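Local coordinates for protein mucus binding proteinn (Lactobacillus reuteri, PDB 4MT5) that probably binds gastrointestinal mucin as part of a cell-wall-anchored surface adhesin, of which this chain is one elongated repeat, Mub repeat V, at residues 6-11 / 18-23; 28-33 / 57-62; 44-49 / 120-125. All coordinates share one frame; numbering follows the deposited sequence.

Contact 1: 6-11 / 18-23; sequences VKYVDD and RQDDLH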
# COMPACT_ATOMS: atom_id res chain seq x y z
N VAL A 6 -13.89 19.70 27.81
CA VAL A 6 -13.20 18.45 27.50
C VAL A 6 -13.02 18.41 25.99
O VAL A 6 -14.00 18.39 25.24
CB VAL A 6 -13.99 17.24 28.01
CG1 VAL A 6 -13.29 15.95 27.66
CG2 VAL A 6 -14.19 17.33 29.52
N LYS A 7 -11.77 18.46 25.53
CA LYS A 7 -11.48 18.70 24.11
C LYS A 7 -10.78 17.49 23.49
O LYS A 7 -9.68 17.12 23.91
CB LYS A 7 -10.64 19.98 23.94
CG LYS A 7 -10.18 20.29 22.53
CD LYS A 7 -9.66 21.74 22.36
CE LYS A 7 -8.24 21.92 22.93
NZ LYS A 7 -7.67 23.28 22.68
N TYR A 8 -11.44 16.87 22.51
CA TYR A 8 -10.90 15.70 21.84
C TYR A 8 -10.21 16.13 20.56
O TYR A 8 -10.86 16.67 19.66
CB TYR A 8 -12.02 14.72 21.48
CG TYR A 8 -12.81 14.18 22.64
CD1 TYR A 8 -12.55 12.92 23.16
CD2 TYR A 8 -13.84 14.93 23.22
CE1 TYR A 8 -13.28 12.42 24.24
CE2 TYR A 8 -14.58 14.44 24.30
CZ TYR A 8 -14.30 13.19 24.80
OH TYR A 8 -15.02 12.70 25.86
N VAL A 9 -8.92 15.85 20.46
CA VAL A 9 -8.08 16.35 19.37
C VAL A 9 -7.49 15.25 18.49
O VAL A 9 -6.89 14.31 18.97
CB VAL A 9 -6.92 17.17 19.93
CG1 VAL A 9 -6.05 17.65 18.83
CG2 VAL A 9 -7.44 18.34 20.72
N ASP A 10 -7.65 15.40 17.18
CA ASP A 10 -6.96 14.56 16.19
C ASP A 10 -5.58 15.13 15.89
O ASP A 10 -5.45 16.09 15.13
CB ASP A 10 -7.81 14.48 14.91
CG ASP A 10 -7.08 13.83 13.76
OD1 ASP A 10 -6.04 13.17 14.00
OD2 ASP A 10 -7.55 13.97 12.60
N ASP A 11 -4.54 14.52 16.46
CA ASP A 11 -3.18 15.02 16.34
C ASP A 11 -2.71 14.95 14.90
O ASP A 11 -1.88 15.76 14.49
CB ASP A 11 -2.21 14.27 17.26
CG ASP A 11 -2.42 14.61 18.75
OD1 ASP A 11 -3.32 15.43 19.06
OD2 ASP A 11 -1.69 14.06 19.63
N ARG A 18 -14.26 17.14 18.80
CA ARG A 18 -15.38 17.29 19.70
C ARG A 18 -14.98 18.11 20.90
O ARG A 18 -13.86 17.96 21.41
CB ARG A 18 -15.85 15.90 20.14
CG ARG A 18 -16.84 15.88 21.29
CD ARG A 18 -17.44 14.49 21.40
NE ARG A 18 -18.20 14.30 22.63
CZ ARG A 18 -18.79 13.15 22.96
NH1 ARG A 18 -18.71 12.10 22.15
NH2 ARG A 18 -19.45 13.07 24.11
N GLN A 19 -15.86 19.00 21.35
CA GLN A 19 -15.62 19.70 22.60
C GLN A 19 -16.87 19.72 23.47
O GLN A 19 -17.93 20.16 23.04
CB GLN A 19 -15.08 21.10 22.38
CG GLN A 19 -14.78 21.79 23.70
CD GLN A 19 -13.93 23.02 23.56
OE1 GLN A 19 -12.80 22.96 23.05
NE2 GLN A 19 -14.46 24.16 24.01
N ASP A 20 -16.72 19.22 24.69
CA ASP A 20 -17.83 19.18 25.63
C ASP A 20 -17.78 20.31 26.65
O ASP A 20 -16.80 20.48 27.39
CB ASP A 20 -17.89 17.83 26.32
CG ASP A 20 -18.24 16.70 25.37
OD1 ASP A 20 -18.50 16.98 24.18
OD2 ASP A 20 -18.27 15.53 25.82
N ASP A 21 -18.85 21.09 26.68
CA ASP A 21 -18.98 22.20 27.61
C ASP A 21 -19.79 21.76 28.83
O ASP A 21 -20.99 21.55 28.74
CB ASP A 21 -19.68 23.35 26.87
CG ASP A 21 -19.55 24.68 27.58
OD1 ASP A 21 -19.17 24.69 28.78
OD2 ASP A 21 -19.83 25.72 26.93
N LEU A 22 -19.13 21.60 29.97
CA LEU A 22 -19.83 21.16 31.18
C LEU A 22 -19.98 22.28 32.19
O LEU A 22 -19.07 23.09 32.38
CB LEU A 22 -19.11 19.98 31.81
CG LEU A 22 -19.14 18.73 30.95
CD1 LEU A 22 -17.74 18.29 30.60
CD2 LEU A 22 -19.87 17.63 31.69
N HIS A 23 -21.13 22.30 32.87
CA HIS A 23 -21.46 23.35 33.82
C HIS A 23 -21.85 22.79 35.16
O HIS A 23 -22.54 21.77 35.23
CB HIS A 23 -22.61 24.19 33.29
CG HIS A 23 -22.35 24.76 31.94
ND1 HIS A 23 -21.60 25.90 31.75
CD2 HIS A 23 -22.72 24.33 30.71
CE1 HIS A 23 -21.53 26.16 30.46
NE2 HIS A 23 -22.19 25.23 29.80
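Val6 and Tyr8 pair with Asp20 and Arg18 across two antiparallel strands, 6-10 and 18-23, whose axes run 4.8 Å apart at 176°. Val6 bonds in both directions: its N donates to Asp20 O, and its O accepts from Asp20 N at 2.9 Å. Two residues on, at the next hydrogen-bonded pair, Tyr8 N donates to Arg18 O. Lys7 and Gln19 form the non-hydrogen-bonded pair between them, and on their face of the sheet the amide oxygen Gln19 OE1 lies 3.4 Å from Lys7 CD. On the other face Arg18, CG anti to its backbone N (chi1 168°), runs alongside Tyr8 in the same direction, its CG 3.7 Å from Tyr8 CD2. The guanidinium is held by Asp20 two residues on: NE bonds to OD1 at 3.1 Å, and NH2 meets the syn lone pair of OD2, a side-on salt bridge within one strand. Further along, Val6 CG2 touches Leu22 CD1 at 3.8 Å. Tyr32 lies against this face, its hydroxyl within probable hydrogen-bonding distance of Tyr8 OH and Asp20 OD2. The hairpin forms one side of the N-terminal part of the ubiquitin-like beta-grasp fold, with strand 2-10 also paired in parallel to strand 65-77.

Contact 2: 28-33 / 57-62; sequences ETIPYS and TKFGVG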
# COMPACT_ATOMS: atom_id res chain seq x y z
N GLU A 28 -18.22 20.39 43.19
CA GLU A 28 -18.91 19.15 42.89
C GLU A 28 -18.23 18.36 41.77
O GLU A 28 -17.42 18.90 41.00
CB GLU A 28 -20.42 19.36 42.64
CG GLU A 28 -20.77 20.30 41.50
CD GLU A 28 -22.26 20.69 41.49
OE1 GLU A 28 -22.85 20.71 42.60
OE2 GLU A 28 -22.82 20.98 40.39
N THR A 29 -18.51 17.07 41.71
CA THR A 29 -17.84 16.21 40.76
C THR A 29 -18.45 16.38 39.37
O THR A 29 -19.67 16.35 39.22
CB THR A 29 -17.87 14.74 41.21
OG1 THR A 29 -17.29 14.65 42.52
CG2 THR A 29 -17.06 13.87 40.25
N ILE A 30 -17.61 16.58 38.37
CA ILE A 30 -18.10 16.76 37.02
C ILE A 30 -18.70 15.45 36.57
O ILE A 30 -17.98 14.45 36.53
CB ILE A 30 -16.98 17.19 36.06
CG1 ILE A 30 -16.21 18.35 36.67
CG2 ILE A 30 -17.57 17.59 34.74
CD1 ILE A 30 -15.14 18.88 35.81
N PRO A 31 -20.02 15.43 36.27
CA PRO A 31 -20.81 14.24 35.90
C PRO A 31 -20.50 13.78 34.48
O PRO A 31 -21.35 13.88 33.59
CB PRO A 31 -22.25 14.73 36.00
CG PRO A 31 -22.16 16.17 35.66
CD PRO A 31 -20.85 16.65 36.24
N TYR A 32 -19.30 13.25 34.28
CA TYR A 32 -18.78 13.04 32.95
C TYR A 32 -17.66 12.02 32.96
O TYR A 32 -16.95 11.86 33.96
CB TYR A 32 -18.24 14.36 32.45
CG TYR A 32 -17.77 14.37 31.02
CD1 TYR A 32 -18.68 14.53 29.98
CD2 TYR A 32 -16.43 14.24 30.70
CE1 TYR A 32 -18.26 14.55 28.67
CE2 TYR A 32 -16.01 14.27 29.39
CZ TYR A 32 -16.92 14.42 28.38
OH TYR A 32 -16.50 14.45 27.07
N SER A 33 -17.52 11.33 31.84
CA SER A 33 -16.41 10.41 31.63
C SER A 33 -15.99 10.48 30.16
O SER A 33 -16.81 10.78 29.30
CB SER A 33 -16.82 8.97 31.99
OG SER A 33 -15.87 8.04 31.51
N THR A 57 -12.63 14.27 39.09
CA THR A 57 -12.37 15.68 38.83
C THR A 57 -13.56 16.56 39.20
O THR A 57 -14.67 16.33 38.72
CB THR A 57 -12.06 15.94 37.36
OG1 THR A 57 -10.75 15.43 37.05
CG2 THR A 57 -12.10 17.43 37.08
N LYS A 58 -13.32 17.57 40.03
CA LYS A 58 -14.38 18.49 40.43
C LYS A 58 -14.30 19.83 39.67
O LYS A 58 -13.33 20.08 38.94
CB LYS A 58 -14.31 18.72 41.94
CG LYS A 58 -14.34 17.42 42.72
CD LYS A 58 -14.23 17.60 44.24
CE LYS A 58 -12.81 18.00 44.63
NZ LYS A 58 -12.52 17.86 46.10
N PHE A 59 -15.32 20.66 39.81
CA PHE A 59 -15.28 22.03 39.32
C PHE A 59 -14.49 22.88 40.31
O PHE A 59 -14.71 22.81 41.51
CB PHE A 59 -16.69 22.63 39.20
CG PHE A 59 -17.56 21.99 38.15
CD1 PHE A 59 -17.38 22.27 36.80
CD2 PHE A 59 -18.60 21.14 38.51
CE1 PHE A 59 -18.19 21.69 35.83
CE2 PHE A 59 -19.41 20.55 37.55
CZ PHE A 59 -19.21 20.83 36.20
N GLY A 60 -13.56 23.68 39.78
CA GLY A 60 -12.84 24.69 40.55
C GLY A 60 -13.36 26.07 40.21
O GLY A 60 -14.57 26.30 40.25
N VAL A 61 -12.48 27.00 39.85
CA VAL A 61 -12.94 28.36 39.63
C VAL A 61 -12.48 28.95 38.33
O VAL A 61 -13.03 29.96 37.87
CB VAL A 61 -12.50 29.29 40.75
CG1 VAL A 61 -13.38 29.11 41.94
CG2 VAL A 61 -11.05 29.03 41.09
N GLY A 62 -11.48 28.34 37.71
CA GLY A 62 -11.06 28.87 36.44
C GLY A 62 -12.03 28.45 35.35
O GLY A 62 -13.18 28.10 35.60
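Backbone bonds join Glu28 and Ile30 to Phe59 and Thr57, clasping two irregular segments around a single bridge between Thr29 and Lys58. Phe59 N donates to Glu28 O, and Ile30 N to Thr57 O, each at 3.0 Å; the second is the straighter, 169° at the hydrogen. The apolar contacts centre on Ile30. Its CG1, anti to the carbonyl carbon (chi1 -49°), sits over the middle of the Phe59 ring, 3.8 Å from the centroid and 5° off the normal, a CH-pi contact. CD1, the next atom beyond CG1, packs 3.6 Å from Thr57 CG2; the other branch, CG2, lies 3.9 Å from Phe59 CZ. Glu28 CG approaches the ring at Phe59 CD2, 3.8 Å away. Among the polar side chains, Glu28 OE2 accepts from Tyr25 N and Thr57 OG1 bonds to Lys54 O, so both turn to partners in their own parts of the chain. Ile30 and Phe59 also reach Ala4 of strand 2-10. Across this junction of two loops in the mucin-binding domain, directional bonding is thus confined to the backbone, while the side chains meet by apolar packing centred on Ile30, whose CG1 covers one face of Phe59.

Contact 3: 44-49 / 120-125; sequences DGYVLV and DNVTGK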
# COMPACT_ATOMS: atom_id res chain seq x y z
N ASP A 44 -13.90 4.70 14.79
CA ASP A 44 -13.74 5.53 13.58
C ASP A 44 -12.38 5.29 12.94
O ASP A 44 -12.06 5.84 11.89
CB ASP A 44 -13.83 7.04 13.93
CG ASP A 44 -15.28 7.59 14.08
OD1 ASP A 44 -16.14 6.94 14.73
OD2 ASP A 44 -15.55 8.72 13.56
N GLY A 45 -11.55 4.50 13.62
CA GLY A 45 -10.19 4.28 13.15
C GLY A 45 -9.12 5.12 13.82
O GLY A 45 -7.97 5.16 13.37
N TYR A 46 -9.48 5.79 14.92
CA TYR A 46 -8.54 6.66 15.63
C TYR A 46 -7.84 5.90 16.79
O TYR A 46 -8.38 4.94 17.34
CB TYR A 46 -9.27 7.91 16.18
CG TYR A 46 -9.69 8.99 15.18
CD1 TYR A 46 -8.82 10.02 14.84
CD2 TYR A 46 -10.96 9.01 14.62
CE1 TYR A 46 -9.20 11.03 13.95
CE2 TYR A 46 -11.35 10.03 13.72
CZ TYR A 46 -10.45 11.02 13.40
OH TYR A 46 -10.80 12.02 12.51
N VAL A 47 -6.63 6.35 17.15
CA VAL A 47 -5.89 5.73 18.26
C VAL A 47 -5.64 6.73 19.38
O VAL A 47 -5.07 7.80 19.15
CB VAL A 47 -4.54 5.18 17.77
CG1 VAL A 47 -3.61 4.89 18.95
CG2 VAL A 47 -4.76 3.96 16.96
N LEU A 48 -6.05 6.37 20.59
CA LEU A 48 -5.79 7.18 21.78
C LEU A 48 -4.30 7.44 21.99
O LEU A 48 -3.47 6.56 21.80
CB LEU A 48 -6.35 6.49 23.02
CG LEU A 48 -6.40 7.35 24.28
CD1 LEU A 48 -7.07 8.68 23.98
CD2 LEU A 48 -7.17 6.62 25.36
N VAL A 49 -3.97 8.66 22.39
CA VAL A 49 -2.58 9.02 22.63
C VAL A 49 -2.42 9.48 24.07
O VAL A 49 -1.43 9.15 24.73
CB VAL A 49 -2.12 10.10 21.66
CG1 VAL A 49 -0.65 10.43 21.91
CG2 VAL A 49 -2.32 9.63 20.22
N ASP A 120 -4.34 4.59 5.88
CA ASP A 120 -4.84 5.37 7.01
C ASP A 120 -6.21 4.80 7.34
O ASP A 120 -7.06 4.71 6.47
CB ASP A 120 -4.96 6.83 6.56
CG ASP A 120 -5.37 7.78 7.68
OD1 ASP A 120 -6.37 7.52 8.39
OD2 ASP A 120 -4.70 8.83 7.81
N ASN A 121 -6.42 4.39 8.59
CA ASN A 121 -7.68 3.76 9.00
C ASN A 121 -8.87 4.73 9.03
O ASN A 121 -10.04 4.31 8.94
CB ASN A 121 -7.57 3.11 10.38
CG ASN A 121 -6.77 1.81 10.37
OD1 ASN A 121 -6.03 1.51 9.42
ND2 ASN A 121 -6.92 1.04 11.44
N VAL A 122 -8.58 6.01 9.20
CA VAL A 122 -9.62 7.02 9.29
C VAL A 122 -9.99 7.52 7.90
O VAL A 122 -11.16 7.51 7.52
CB VAL A 122 -9.19 8.21 10.18
CG1 VAL A 122 -10.17 9.36 10.03
CG2 VAL A 122 -9.07 7.78 11.64
N THR A 123 -9.01 7.94 7.12
CA THR A 123 -9.34 8.47 5.82
C THR A 123 -9.64 7.36 4.83
O THR A 123 -10.50 7.51 3.96
CB THR A 123 -8.24 9.37 5.27
OG1 THR A 123 -7.11 8.56 4.89
CG2 THR A 123 -7.80 10.37 6.31
N GLY A 124 -8.92 6.25 4.94
CA GLY A 124 -9.06 5.15 4.01
C GLY A 124 -8.12 5.23 2.81
O GLY A 124 -8.07 4.31 1.99
N LYS A 125 -7.37 6.33 2.71
CA LYS A 125 -6.40 6.50 1.63
C LYS A 125 -5.01 5.97 2.01
O LYS A 125 -4.68 5.85 3.19
CB LYS A 125 -6.34 7.97 1.23
CG LYS A 125 -7.72 8.55 0.92
CD LYS A 125 -7.67 10.04 0.66
CE LYS A 125 -8.93 10.51 -0.07
NZ LYS A 125 -8.92 11.99 -0.25
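Asn121 and Val122 pack against Gly45 and Tyr46 where the loop between strands 104-120 and 126-129 meets the end of helix 35-42, joining the mucin-binding and Muc B2-like domains. Both domains belong to ubiquitin-related families. Gly45 closes the helix in a Schellman motif at positive phi. The loop opens at Asp120, whose OD1 accepts from two backbone donors: Val122 N at 2.8 Å, an Asx turn, and Thr123 N at 3.0 Å. The second arrives from well above the carboxylate plane, and together they tie the turn to one oxygen. Asp120 OD2 bonds to His72 ND1, linking this turn to strand 65-77. Asn121 follows, its CB lying against Gly45 CA and 3.6 Å from Gly45 O, and its OD1 bonded to Thr75 OG1. Val122 makes the largest share of the contact. Its side chain crosses that of Tyr46 at about a right angle. CG1 is anti to the backbone N (chi1 169°), which leaves CG2 anti to the carbonyl carbon and over the centre of the Tyr46 ring, 3.6 Å from its centroid and 6° off the normal; CG1 touches Tyr46 OH at 3.7 Å. The tyrosine ring also meets His72, with the planes at about 80°. Beyond Val122, Gly124 N returns to Asp120 O, closing the loop, and Thr123 OG1 accepts from Lys125 N at 3.1 Å in an ST turn.

Overall arrangement
The three contacts are spread along one end of the elongated repeat, reaching toward its middle. Contacts 1 and 2 lie wholly within the mucin-binding domain, with centres 14 Å apart, and touch directly. Tyr32 of 28-33 ties them: besides its hydroxyl's probable bonds to the hairpin, its CE2 packs on Val6 CG2 at 3.6 Å. A second touch is Phe59 CZ to His23 C, 3.5 Å. Contact 3 reaches from this domain to the Muc B2-like domain; its centre is 18 Å from that of contact 1, which it meets where Tyr46 CE1 lies 3.5 Å from Asp10 CG. Contacts 2 and 3 do not touch, their nearest atoms being about 11 Å apart.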